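Local coordinates for alpha-L-rhamnosidase (Streptomyces avermitilis, PDB 3W5M), which hydrolyses terminal non-reducing alpha-L-rhamnose residues from rhamnosides such as citrus flavonoids and gum arabic, and binds L-rhamnose through a calcium-dependent carbohydrate-binding module, at residues L135-A149 with P279-W292. Residues are numbered along the deposited sequence; the frame is centred on the assembly and turned at random.
Sequences LEGSSWIWFPEGEPA and PAAKVAAAWGAGPW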
ATOM      1  N   LEU A 135     -16.921  27.494 -12.263  1.00 27.56           N
ATOM      2  CA  LEU A 135     -16.844  28.947 -12.179  1.00 26.27           C
ATOM      3  C   LEU A 135     -16.957  29.623 -13.543  1.00 26.56           C
ATOM      4  O   LEU A 135     -16.900  30.855 -13.644  1.00 26.78           O
ATOM      5  CB  LEU A 135     -15.533  29.334 -11.496  1.00 23.89           C
ATOM      6  CG  LEU A 135     -15.435  28.861 -10.042  1.00 23.98           C
ATOM      7  CD1 LEU A 135     -14.019  29.145  -9.574  1.00 24.25           C
ATOM      8  CD2 LEU A 135     -16.470  29.596  -9.173  1.00 24.88           C
ATOM      9  N   GLU A 136     -17.130  28.817 -14.591  1.00 29.44           N
ATOM     10  CA  GLU A 136     -17.235  29.298 -15.970  1.00 30.17           C
ATOM     11  C   GLU A 136     -18.443  30.212 -16.131  1.00 30.33           C
ATOM     12  O   GLU A 136     -19.525  29.938 -15.613  1.00 33.36           O
ATOM     13  CB  GLU A 136     -17.333  28.114 -16.940  1.00 34.77           C
ATOM     14  CG  GLU A 136     -16.183  27.139 -16.769  1.00 41.05           C
ATOM     15  CD  GLU A 136     -16.003  26.167 -17.926  1.00 47.35           C
ATOM     16  OE1 GLU A 136     -16.362  26.498 -19.082  1.00 48.41           O
ATOM     17  OE2 GLU A 136     -15.473  25.065 -17.670  1.00 49.10           O
ATOM     18  N   GLY A 137     -18.247  31.316 -16.829  1.00 29.35           N
ATOM     19  CA  GLY A 137     -19.299  32.320 -16.936  1.00 26.49           C
ATOM     20  C   GLY A 137     -19.224  33.377 -15.845  1.00 25.70           C
ATOM     21  O   GLY A 137     -19.895  34.391 -15.950  1.00 25.71           O
ATOM     22  N   SER A 138     -18.406  33.159 -14.809  1.00 23.81           N
ATOM     23  CA  SER A 138     -18.283  34.120 -13.732  1.00 22.67           C
ATOM     24  C   SER A 138     -17.060  35.019 -13.926  1.00 22.47           C
ATOM     25  O   SER A 138     -16.261  34.829 -14.863  1.00 20.62           O
ATOM     26  CB  SER A 138     -18.206  33.415 -12.377  1.00 23.35           C
ATOM     27  OG  SER A 138     -18.483  34.365 -11.373  1.00 28.50           O
ATOM     28  N   SER A 139     -16.938  36.007 -13.053  1.00 20.44           N
ATOM     29  CA  SER A 139     -15.821  36.949 -13.110  1.00 21.72           C
ATOM     30  C   SER A 139     -15.170  37.069 -11.761  1.00 20.54           C
ATOM     31  O   SER A 139     -15.860  37.005 -10.718  1.00 18.80           O
ATOM     32  CB  SER A 139     -16.350  38.311 -13.511  1.00 22.36           C
ATOM     33  OG  SER A 139     -16.878  38.231 -14.818  1.00 27.29           O
ATOM     34  N   TRP A 140     -13.843  37.244 -11.757  1.00 19.81           N
ATOM     35  CA  TRP A 140     -13.125  37.625 -10.551  1.00 19.39           C
ATOM     36  C   TRP A 140     -13.395  39.094 -10.306  1.00 19.20           C
ATOM     37  O   TRP A 140     -13.239  39.900 -11.224  1.00 19.84           O
ATOM     38  CB  TRP A 140     -11.617  37.461 -10.709  1.00 18.58           C
ATOM     39  CG  TRP A 140     -11.185  36.040 -10.886  1.00 20.25           C
ATOM     40  CD1 TRP A 140     -11.082  35.366 -12.051  1.00 18.81           C
ATOM     41  CD2 TRP A 140     -10.727  35.156  -9.861  1.00 19.60           C
ATOM     42  NE1 TRP A 140     -10.635  34.080 -11.821  1.00 20.76           N
ATOM     43  CE2 TRP A 140     -10.402  33.928 -10.482  1.00 20.14           C
ATOM     44  CE3 TRP A 140     -10.565  35.279  -8.470  1.00 19.76           C
ATOM     45  CZ2 TRP A 140      -9.899  32.827  -9.767  1.00 20.84           C
ATOM     46  CZ3 TRP A 140     -10.097  34.183  -7.759  1.00 20.30           C
ATOM     47  CH2 TRP A 140      -9.763  32.968  -8.412  1.00 19.52           C
ATOM     48  N   ILE A 141     -13.849  39.435  -9.102  1.00 17.59           N
ATOM     49  CA  ILE A 141     -14.166  40.825  -8.794  1.00 18.08           C
ATOM     50  C   ILE A 141     -13.393  41.337  -7.590  1.00 17.54           C
ATOM     51  O   ILE A 141     -12.899  40.554  -6.758  1.00 18.14           O
ATOM     52  CB  ILE A 141     -15.696  41.077  -8.612  1.00 17.85           C
ATOM     53  CG1 ILE A 141     -16.281  40.284  -7.444  1.00 17.53           C
ATOM     54  CG2 ILE A 141     -16.426  40.743  -9.878  1.00 17.96           C
ATOM     55  CD1 ILE A 141     -17.649  40.802  -7.029  1.00 17.92           C
ATOM     56  N   TRP A 142     -13.266  42.668  -7.513  1.00 18.68           N
ATOM     57  CA  TRP A 142     -12.673  43.325  -6.361  1.00 18.24           C
ATOM     58  C   TRP A 142     -13.296  44.687  -6.217  1.00 17.79           C
ATOM     59  O   TRP A 142     -14.162  45.062  -6.999  1.00 18.19           O
ATOM     60  CB  TRP A 142     -11.132  43.429  -6.555  1.00 18.29           C
ATOM     61  CG  TRP A 142     -10.394  43.702  -5.324  1.00 22.55           C
ATOM     62  CD1 TRP A 142      -9.674  44.841  -5.033  1.00 22.46           C
ATOM     63  CD2 TRP A 142     -10.240  42.832  -4.193  1.00 23.39           C
ATOM     64  NE1 TRP A 142      -9.095  44.724  -3.796  1.00 24.42           N
ATOM     65  CE2 TRP A 142      -9.423  43.514  -3.250  1.00 24.76           C
ATOM     66  CE3 TRP A 142     -10.722  41.551  -3.874  1.00 25.76           C
ATOM     67  CZ2 TRP A 142      -9.087  42.962  -1.995  1.00 26.11           C
ATOM     68  CZ3 TRP A 142     -10.371  40.996  -2.623  1.00 26.40           C
ATOM     69  CH2 TRP A 142      -9.559  41.712  -1.707  1.00 25.60           C
ATOM     70  N   PHE A 143     -12.863  45.429  -5.207  1.00 18.54           N
ATOM     71  CA  PHE A 143     -13.198  46.842  -5.113  1.00 19.92           C
ATOM     72  C   PHE A 143     -12.564  47.611  -6.301  1.00 21.32           C
ATOM     73  O   PHE A 143     -11.459  47.239  -6.759  1.00 21.48           O
ATOM     74  CB  PHE A 143     -12.739  47.406  -3.763  1.00 19.50           C
ATOM     75  CG  PHE A 143     -13.102  48.858  -3.583  1.00 20.33           C
ATOM     76  CD1 PHE A 143     -14.370  49.216  -3.131  1.00 19.14           C
ATOM     77  CD2 PHE A 143     -12.214  49.867  -3.975  1.00 21.89           C
ATOM     78  CE1 PHE A 143     -14.721  50.549  -2.999  1.00 19.87           C
ATOM     79  CE2 PHE A 143     -12.577  51.207  -3.873  1.00 21.54           C
ATOM     80  CZ  PHE A 143     -13.826  51.549  -3.377  1.00 23.11           C
ATOM     81  N   PRO A 144     -13.259  48.649  -6.826  1.00 21.25           N
ATOM     82  CA  PRO A 144     -12.708  49.393  -7.965  1.00 21.92           C
ATOM     83  C   PRO A 144     -11.549  50.279  -7.536  1.00 23.15           C
ATOM     84  O   PRO A 144     -11.721  51.489  -7.345  1.00 21.77           O
ATOM     85  CB  PRO A 144     -13.898  50.239  -8.453  1.00 22.71           C
ATOM     86  CG  PRO A 144     -14.779  50.381  -7.238  1.00 22.57           C
ATOM     87  CD  PRO A 144     -14.668  49.027  -6.570  1.00 22.16           C
ATOM     88  N   GLU A 145     -10.391  49.658  -7.361  1.00 24.31           N
ATOM     89  CA  GLU A 145      -9.136  50.378  -7.087  1.00 25.88           C
ATOM     90  C   GLU A 145      -8.071  49.824  -8.049  1.00 25.95           C
ATOM     91  O   GLU A 145      -7.787  48.626  -8.050  1.00 24.29           O
ATOM     92  CB  GLU A 145      -8.710  50.223  -5.619  1.00 24.57           C
ATOM     93  CG  GLU A 145      -8.709  48.792  -5.109  1.00 26.39           C
ATOM     94  CD  GLU A 145      -8.574  48.670  -3.589  1.00 28.11           C
ATOM     95  OE1 GLU A 145      -8.308  49.679  -2.898  1.00 30.61           O
ATOM     96  OE2 GLU A 145      -8.728  47.547  -3.074  1.00 29.81           O
ATOM     97  N   GLY A 146      -7.530  50.691  -8.897  1.00 26.95           N
ATOM     98  CA  GLY A 146      -6.528  50.295  -9.891  1.00 28.39           C
ATOM     99  C   GLY A 146      -6.873  49.073 -10.750  1.00 29.53           C
ATOM    100  O   GLY A 146      -7.964  48.964 -11.336  1.00 28.00           O
ATOM    101  N   GLU A 147      -5.906  48.169 -10.824  1.00 28.00           N
ATOM    102  CA  GLU A 147      -5.957  46.997 -11.680  1.00 30.39           C
ATOM    103  C   GLU A 147      -5.720  45.780 -10.773  1.00 25.86           C
ATOM    104  O   GLU A 147      -4.587  45.309 -10.614  1.00 23.54           O
ATOM    105  CB  GLU A 147      -4.856  47.135 -12.734  1.00 36.62           C
ATOM    106  CG  GLU A 147      -4.940  46.162 -13.885  1.00 47.73           C
ATOM    107  CD  GLU A 147      -5.913  46.620 -14.961  1.00 56.38           C
ATOM    108  OE1 GLU A 147      -7.113  46.799 -14.636  1.00 60.84           O
ATOM    109  OE2 GLU A 147      -5.480  46.781 -16.134  1.00 60.15           O
ATOM    110  N   PRO A 148      -6.787  45.305 -10.117  1.00 23.40           N
ATOM    111  CA  PRO A 148      -6.582  44.324  -9.050  1.00 22.31           C
ATOM    112  C   PRO A 148      -5.954  42.993  -9.474  1.00 22.94           C
ATOM    113  O   PRO A 148      -5.263  42.359  -8.661  1.00 23.56           O
ATOM    114  CB  PRO A 148      -8.004  44.126  -8.473  1.00 22.45           C
ATOM    115  CG  PRO A 148      -8.760  45.346  -8.915  1.00 24.75           C
ATOM    116  CD  PRO A 148      -8.210  45.665 -10.271  1.00 22.70           C
ATOM    117  N   ALA A 149      -6.163  42.583 -10.717  1.00 22.74           N
ATOM    118  CA  ALA A 149      -5.567  41.355 -11.225  1.00 24.14           C
ATOM    119  C   ALA A 149      -4.033  41.477 -11.273  1.00 26.55           C
ATOM    120  O   ALA A 149      -3.323  40.486 -11.142  1.00 25.70           O
ATOM    121  CB  ALA A 149      -6.137  41.007 -12.592  1.00 25.37           C
ATOM    122  N   PRO A 279     -19.914  51.939  -4.360  1.00 22.69           N
ATOM    123  CA  PRO A 279     -19.729  51.811  -5.806  1.00 21.34           C
ATOM    124  C   PRO A 279     -19.924  50.382  -6.282  1.00 22.25           C
ATOM    125  O   PRO A 279     -19.873  49.438  -5.468  1.00 21.92           O
ATOM    126  CB  PRO A 279     -18.253  52.186  -6.009  1.00 21.94           C
ATOM    127  CG  PRO A 279     -17.614  52.038  -4.675  1.00 20.57           C
ATOM    128  CD  PRO A 279     -18.668  52.289  -3.655  1.00 22.08           C
ATOM    129  N   ALA A 280     -20.134  50.202  -7.583  1.00 21.56           N
ATOM    130  CA  ALA A 280     -20.180  48.864  -8.163  1.00 20.01           C
ATOM    131  C   ALA A 280     -18.818  48.177  -8.006  1.00 20.98           C
ATOM    132  O   ALA A 280     -17.773  48.831  -8.117  1.00 20.77           O
ATOM    133  CB  ALA A 280     -20.538  48.932  -9.645  1.00 20.45           C
ATOM    134  N   ALA A 281     -18.832  46.865  -7.750  1.00 19.43           N
ATOM    135  CA  ALA A 281     -17.622  46.071  -7.804  1.00 19.63           C
ATOM    136  C   ALA A 281     -17.023  46.145  -9.213  1.00 20.10           C
ATOM    137  O   ALA A 281     -17.750  46.345 -10.198  1.00 21.46           O
ATOM    138  CB  ALA A 281     -17.903  44.622  -7.415  1.00 17.66           C
ATOM    139  N   LYS A 282     -15.706  46.001  -9.293  1.00 19.10           N
ATOM    140  CA  LYS A 282     -14.980  45.987 -10.555  1.00 20.42           C
ATOM    141  C   LYS A 282     -14.598  44.554 -10.917  1.00 20.99           C
ATOM    142  O   LYS A 282     -14.094  43.801 -10.072  1.00 21.07           O
ATOM    143  CB  LYS A 282     -13.701  46.824 -10.402  1.00 21.15           C
ATOM    144  CG  LYS A 282     -12.881  46.945 -11.683  1.00 26.40           C
ATOM    145  CD  LYS A 282     -11.526  47.554 -11.390  1.00 29.31           C
ATOM    146  CE  LYS A 282     -10.563  47.339 -12.561  1.00 31.92           C
ATOM    147  NZ  LYS A 282     -11.175  47.719 -13.862  1.00 31.80           N
ATOM    148  N   VAL A 283     -14.820  44.191 -12.185  1.00 20.23           N
ATOM    149  CA  VAL A 283     -14.332  42.911 -12.693  1.00 19.73           C
ATOM    150  C   VAL A 283     -12.810  43.061 -12.814  1.00 19.77           C
ATOM    151  O   VAL A 283     -12.307  43.990 -13.504  1.00 19.45           O
ATOM    152  CB  VAL A 283     -14.963  42.545 -14.045  1.00 18.97           C
ATOM    153  CG1 VAL A 283     -14.294  41.308 -14.661  1.00 18.13           C
ATOM    154  CG2 VAL A 283     -16.463  42.313 -13.905  1.00 20.32           C
ATOM    155  N   ALA A 284     -12.086  42.177 -12.127  1.00 19.43           N
ATOM    156  CA  ALA A 284     -10.613  42.122 -12.201  1.00 20.62           C
ATOM    157  C   ALA A 284     -10.162  41.289 -13.413  1.00 21.15           C
ATOM    158  O   ALA A 284      -9.155  41.602 -14.053  1.00 20.85           O
ATOM    159  CB  ALA A 284     -10.020  41.549 -10.895  1.00 19.81           C
ATOM    160  N   ALA A 285     -10.909  40.225 -13.713  1.00 20.94           N
ATOM    161  CA  ALA A 285     -10.673  39.340 -14.875  1.00 21.39           C
ATOM    162  C   ALA A 285     -11.854  38.411 -15.013  1.00 21.44           C
ATOM    163  O   ALA A 285     -12.420  37.979 -13.999  1.00 21.31           O
ATOM    164  CB  ALA A 285      -9.419  38.499 -14.672  1.00 20.73           C
ATOM    165  N   ALA A 286     -12.193  38.065 -16.257  1.00 21.17           N
ATOM    166  CA  ALA A 286     -13.159  37.008 -16.499  1.00 22.17           C
ATOM    167  C   ALA A 286     -12.508  35.687 -16.059  1.00 22.65           C
ATOM    168  O   ALA A 286     -11.264  35.575 -15.951  1.00 20.90           O
ATOM    169  CB  ALA A 286     -13.542  36.949 -17.970  1.00 22.82           C
ATOM    170  N   TRP A 287     -13.340  34.682 -15.790  1.00 22.14           N
ATOM    171  CA  TRP A 287     -12.777  33.393 -15.447  1.00 22.79           C
ATOM    172  C   TRP A 287     -11.870  32.923 -16.583  1.00 22.52           C
ATOM    173  O   TRP A 287     -12.221  33.026 -17.750  1.00 24.32           O
ATOM    174  CB  TRP A 287     -13.872  32.377 -15.219  1.00 21.62           C
ATOM    175  CG  TRP A 287     -13.323  31.041 -14.889  1.00 23.58           C
ATOM    176  CD1 TRP A 287     -12.877  30.605 -13.680  1.00 22.19           C
ATOM    177  CD2 TRP A 287     -13.153  29.952 -15.805  1.00 24.20           C
ATOM    178  NE1 TRP A 287     -12.435  29.297 -13.789  1.00 23.01           N
ATOM    179  CE2 TRP A 287     -12.597  28.882 -15.082  1.00 23.24           C
ATOM    180  CE3 TRP A 287     -13.402  29.790 -17.173  1.00 27.19           C
ATOM    181  CZ2 TRP A 287     -12.301  27.638 -15.682  1.00 26.20           C
ATOM    182  CZ3 TRP A 287     -13.094  28.552 -17.774  1.00 28.98           C
ATOM    183  CH2 TRP A 287     -12.562  27.498 -17.019  1.00 28.46           C
ATOM    184  N   GLY A 288     -10.696  32.429 -16.231  1.00 24.82           N
ATOM    185  CA  GLY A 288      -9.764  32.000 -17.270  1.00 26.97           C
ATOM    186  C   GLY A 288      -8.732  33.050 -17.574  1.00 28.53           C
ATOM    187  O   GLY A 288      -7.625  32.721 -18.023  1.00 28.05           O
ATOM    188  N   ALA A 289      -9.080  34.312 -17.329  1.00 28.58           N
ATOM    189  CA  ALA A 289      -8.139  35.427 -17.471  1.00 28.63           C
ATOM    190  C   ALA A 289      -7.413  35.758 -16.168  1.00 30.51           C
ATOM    191  O   ALA A 289      -7.532  35.045 -15.169  1.00 31.52           O
ATOM    192  CB  ALA A 289      -8.859  36.654 -18.007  1.00 29.72           C
ATOM    193  N   GLY A 290      -6.638  36.840 -16.173  1.00 29.47           N
ATOM    194  CA  GLY A 290      -5.859  37.235 -14.984  1.00 28.64           C
ATOM    195  C   GLY A 290      -4.730  36.255 -14.713  1.00 29.39           C
ATOM    196  O   GLY A 290      -4.430  35.409 -15.562  1.00 32.80           O
ATOM    197  N   PRO A 291      -4.097  36.349 -13.541  1.00 28.30           N
ATOM    198  CA  PRO A 291      -3.028  35.387 -13.237  1.00 28.84           C
ATOM    199  C   PRO A 291      -3.527  34.028 -12.764  1.00 29.14           C
ATOM    200  O   PRO A 291      -2.710  33.132 -12.513  1.00 29.57           O
ATOM    201  CB  PRO A 291      -2.271  36.058 -12.096  1.00 28.62           C
ATOM    202  CG  PRO A 291      -3.256  36.972 -11.456  1.00 28.45           C
ATOM    203  CD  PRO A 291      -4.259  37.363 -12.489  1.00 27.55           C
ATOM    204  N   TRP A 292      -4.851  33.868 -12.625  1.00 27.42           N
ATOM    205  CA  TRP A 292      -5.386  32.736 -11.887  1.00 25.54           C
ATOM    206  C   TRP A 292      -5.698  31.503 -12.742  1.00 27.74           C
ATOM    207  O   TRP A 292      -5.810  30.395 -12.198  1.00 30.83           O
ATOM    208  CB  TRP A 292      -6.613  33.168 -11.081  1.00 24.32           C
ATOM    209  CG  TRP A 292      -6.341  34.293 -10.134  1.00 22.21           C
ATOM    210  CD1 TRP A 292      -5.581  34.248  -8.999  1.00 22.62           C
ATOM    211  CD2 TRP A 292      -6.840  35.634 -10.232  1.00 23.11           C
ATOM    212  NE1 TRP A 292      -5.563  35.489  -8.392  1.00 24.32           N
ATOM    213  CE2 TRP A 292      -6.348  36.347  -9.105  1.00 22.89           C
ATOM    214  CE3 TRP A 292      -7.695  36.296 -11.142  1.00 23.63           C
ATOM    215  CZ2 TRP A 292      -6.642  37.695  -8.880  1.00 22.87           C
ATOM    216  CZ3 TRP A 292      -7.997  37.648 -10.909  1.00 23.13           C
ATOM    217  CH2 TRP A 292      -7.473  38.323  -9.789  1.00 21.97           C
TER
HETATM  218  O   HOH W   1      -9.042  33.078 -14.023  1.00 23.06           O
HETATM  219  O   HOH W   2      -9.299  47.358 -15.740  1.00 56.79           O
HETATM  220  O   HOH W   3      -7.662  43.702 -13.075  1.00 28.94           O
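Trp140 and Trp292 stack face to face, their planes 25° apart, with Trp292 CE3 3.5 Å from Trp140 CD2. Pro291 CD lies over the opposite face of Trp292. At the edge of the Trp140 indole, in its plane, are Ala285 O and Ala286 O. Trp140 NE1 donates to a water that also joins Gly288 N and Ala289 O. Trp287 has CG anti to its backbone N (chi1 179°), which lays the ring beside the turn from Leu135 to Ser138. There Glu136 CG sits over its six-membered ring, 3.5 Å from Trp287 CZ3, and the carboxylate runs nearly parallel to the indole. Trp140 belongs to strand 139-142, antiparallel to 282-286; Trp287 and Trp292 follow the latter strand. The strands pair with a classic beta bulge: Ala284 N reaches Trp140 O at 2.7 Å, and Ala285 N adds a weak bond to the same oxygen. Replacing Trp140 by an alanine would probably leave one face of Trp292 without its stacking partner and that water without one donor. Trp292 NE1 bonds Asp179 OD2; Asp179 is a calcium ligand and also binds rhamnose. The Trp292 ring meets rhamnose-binding Trp203 edge-to-face. Trp292 is thus a second-shell residue of the CBM67 sugar site, backed by Trp140, consistent with a part in positioning Asp179.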